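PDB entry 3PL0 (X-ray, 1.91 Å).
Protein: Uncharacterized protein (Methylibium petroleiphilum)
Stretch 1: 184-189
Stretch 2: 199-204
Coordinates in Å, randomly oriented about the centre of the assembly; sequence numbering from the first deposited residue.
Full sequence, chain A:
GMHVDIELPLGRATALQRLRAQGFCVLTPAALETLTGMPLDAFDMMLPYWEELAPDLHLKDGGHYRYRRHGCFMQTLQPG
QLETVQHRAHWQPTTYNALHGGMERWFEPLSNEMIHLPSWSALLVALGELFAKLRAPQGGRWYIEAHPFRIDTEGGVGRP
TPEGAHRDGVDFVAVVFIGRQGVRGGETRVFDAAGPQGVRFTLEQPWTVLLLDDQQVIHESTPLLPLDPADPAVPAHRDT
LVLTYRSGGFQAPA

Stretch 1 184-189: RGGETR
Stretch 2 (199-204) VRFTLE

Stretch 1 enters as a strand at Arg184 and Gly185, breaks at Gly186 and is extended through Glu187, Thr188 and Arg189 (phi/psi -83/136°, -85/142° and -124/140°). Stretch 2 has extended angles at Val199, Arg200 and Phe201 (-132/150°, -123/138°, -161/155°), followed by Thr202 at -111/121°, Leu203 at -73/127° and Glu204 at -131/-27°. The end-to-end vectors of the touching parts lie 134° apart, so the chains run broadly antiparallel but splay. The register pairs Thr188 with Phe201 (CA to CA 5.4 Å) and Arg189 with Arg200 (CA to CA 4.4 Å), with Glu187 nearest Thr202 (CA to CA 4.4 Å).

Thr188 and Phe201 form the hydrogen-bonded antiparallel pair: Thr188 N donates to Phe201 O at 2.8 Å (N-H...O 142°), and Phe201 N donates to Thr188 O at 2.9 Å (162°). Arg189 and Arg200 are the non-hydrogen-bonded pair. CA-H...O contacts supplement the ladder, from Arg200 CA to Thr188 O at 3.2 Å and from Arg189 CA to Val199 O at 3.1 Å.

Two glycines occupy the break, at angles that suit glycine. Gly185, at 75/-154°, has a backbone that would jam a CB against the preceding carbonyl oxygen; Gly186, at 59/39°, has the positive phi that glycine tolerates best. No direct hydrogen bond joins Gly186 to Leu203; waters bridge them. One water donates to Gly186 O, its oxygen atom 2.7 Å from Gly186 O, and accepts from Leu203 N (2.8 Å), while also bonding Thr188 OG1 (2.8 Å). A second donates to both Gly186 O at 3.1 Å and Leu203 O at 2.7 Å.

Side chains of Thr188 (chi1 -55°, m) and Phe201 (chi1 52°, p; chi2 -89°) share one sheet face. Thr188 CB lies 4.1 Å from the Phe201 ring centroid, 24° off the normal, a CH-pi contact over the ring face; Thr188 CG2 approaches Phe201 CZ at 3.7 Å. Leu203 (m, t) packs its CD1 against Thr188, 3.8 Å from Thr188 OG1, a van der Waals contact.

Arg189 and Arg200 occupy the other face, with Arg189 CG 3.9 Å from Arg200 CB. Glu187, with chi1 and chi2 both t and chi3 73°, supplies negative charge to both. Its OE2 accepts from Arg200 NH1 at 2.8 Å (144°), near the guanidinium plane, in a salt bridge; Arg200 adopts p, t, t with chi4 108°. Glu187 OE1 accepts from Arg189 NE at 2.8 Å (169°), also a salt bridge; the bond from Arg189 NH2 to Glu187 OE1, at 3.4 Å, is weak. Arg189 has chi angles of -74, 92, 167 and -87°. A further water links Glu187 OE2 to Thr202 OG1 (chi1 -60°, m), 2.7 Å from each.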

# COMPACT_ATOMS: atom_id res chain seq x y z
N ARG A 184 -9.33 1.02 17.32
CA ARG A 184 -8.54 2.25 17.26
C ARG A 184 -7.06 1.87 17.12
O ARG A 184 -6.72 0.71 16.85
CB ARG A 184 -8.81 3.15 18.45
CG ARG A 184 -8.38 2.57 19.75
CD ARG A 184 -8.77 3.50 20.94
NE ARG A 184 -9.02 2.65 22.09
CZ ARG A 184 -8.08 2.10 22.85
NH1 ARG A 184 -6.79 2.34 22.64
NH2 ARG A 184 -8.44 1.31 23.86
N GLY A 185 -6.16 2.84 17.23
CA GLY A 185 -4.79 2.60 16.81
C GLY A 185 -4.72 2.60 15.29
O GLY A 185 -5.56 3.20 14.62
N GLY A 186 -3.75 1.91 14.72
CA GLY A 186 -3.54 1.93 13.28
C GLY A 186 -3.26 3.33 12.76
O GLY A 186 -3.75 3.72 11.73
N GLU A 187 -2.51 4.10 13.52
CA GLU A 187 -2.10 5.42 13.12
C GLU A 187 -0.89 5.26 12.23
O GLU A 187 0.01 4.51 12.56
CB GLU A 187 -1.69 6.18 14.37
CG GLU A 187 -1.18 7.54 14.11
CD GLU A 187 -0.82 8.22 15.42
OE1 GLU A 187 0.22 7.84 16.04
OE2 GLU A 187 -1.61 9.12 15.80
N THR A 188 -0.85 5.97 11.12
CA THR A 188 0.31 5.95 10.22
C THR A 188 1.32 6.96 10.71
O THR A 188 0.95 8.06 11.15
CB THR A 188 -0.09 6.39 8.80
OG1 THR A 188 -1.17 5.57 8.35
CG2 THR A 188 1.10 6.30 7.80
N ARG A 189 2.59 6.61 10.61
CA ARG A 189 3.67 7.61 10.68
C ARG A 189 4.56 7.57 9.45
O ARG A 189 4.90 6.48 8.95
CB ARG A 189 4.52 7.36 11.90
CG ARG A 189 3.89 7.75 13.20
CD ARG A 189 3.13 6.64 13.86
NE ARG A 189 2.78 6.93 15.24
CZ ARG A 189 3.58 6.68 16.27
NH1 ARG A 189 4.76 6.11 16.06
NH2 ARG A 189 3.21 6.95 17.50
N VAL A 199 5.64 12.82 10.70
CA VAL A 199 4.21 13.08 10.90
C VAL A 199 3.43 11.83 11.32
O VAL A 199 3.82 10.71 10.99
CB VAL A 199 3.57 13.69 9.64
CG1 VAL A 199 4.20 15.09 9.37
CG2 VAL A 199 3.72 12.73 8.44
N ARG A 200 2.37 12.02 12.10
CA ARG A 200 1.41 10.99 12.46
C ARG A 200 0.01 11.39 12.04
O ARG A 200 -0.38 12.53 12.15
CB ARG A 200 1.38 10.68 13.95
CG ARG A 200 0.86 11.80 14.86
CD ARG A 200 1.02 11.35 16.28
NE ARG A 200 0.50 12.35 17.20
CZ ARG A 200 -0.62 12.21 17.90
NH1 ARG A 200 -1.34 11.10 17.82
NH2 ARG A 200 -1.02 13.20 18.71
N PHE A 201 -0.73 10.44 11.50
CA PHE A 201 -2.11 10.70 11.14
C PHE A 201 -2.82 9.35 11.00
O PHE A 201 -2.20 8.35 10.74
CB PHE A 201 -2.18 11.49 9.82
CG PHE A 201 -1.41 10.88 8.70
CD1 PHE A 201 -0.07 11.20 8.51
CD2 PHE A 201 -2.00 9.97 7.84
CE1 PHE A 201 0.63 10.61 7.49
CE2 PHE A 201 -1.32 9.40 6.82
CZ PHE A 201 0.01 9.68 6.65
N THR A 202 -4.13 9.34 11.18
CA THR A 202 -4.89 8.11 11.09
C THR A 202 -5.76 8.15 9.87
O THR A 202 -6.59 9.05 9.73
CB THR A 202 -5.76 7.91 12.33
OG1 THR A 202 -4.92 7.86 13.48
CG2 THR A 202 -6.55 6.63 12.23
N LEU A 203 -5.56 7.18 8.98
CA LEU A 203 -6.42 7.04 7.82
C LEU A 203 -7.77 6.50 8.28
O LEU A 203 -7.83 5.48 8.95
CB LEU A 203 -5.78 6.10 6.78
CG LEU A 203 -4.43 6.59 6.21
CD1 LEU A 203 -3.68 5.44 5.51
CD2 LEU A 203 -4.56 7.76 5.31
N GLU A 204 -8.84 7.20 7.90
CA GLU A 204 -10.19 6.89 8.33
C GLU A 204 -11.23 6.83 7.21
O GLU A 204 -12.23 6.14 7.38
CB GLU A 204 -10.66 7.92 9.37
CG GLU A 204 -9.80 7.91 10.63
CD GLU A 204 -10.29 8.87 11.73
OE1 GLU A 204 -10.79 9.97 11.40
OE2 GLU A 204 -10.14 8.53 12.94
O HOH W 1 -5.58 6.18 15.51
O HOH W 2 -6.33 3.61 10.09
O HOH W 3 -3.70 5.08 9.41
O HOH W 4 -3.68 10.08 14.45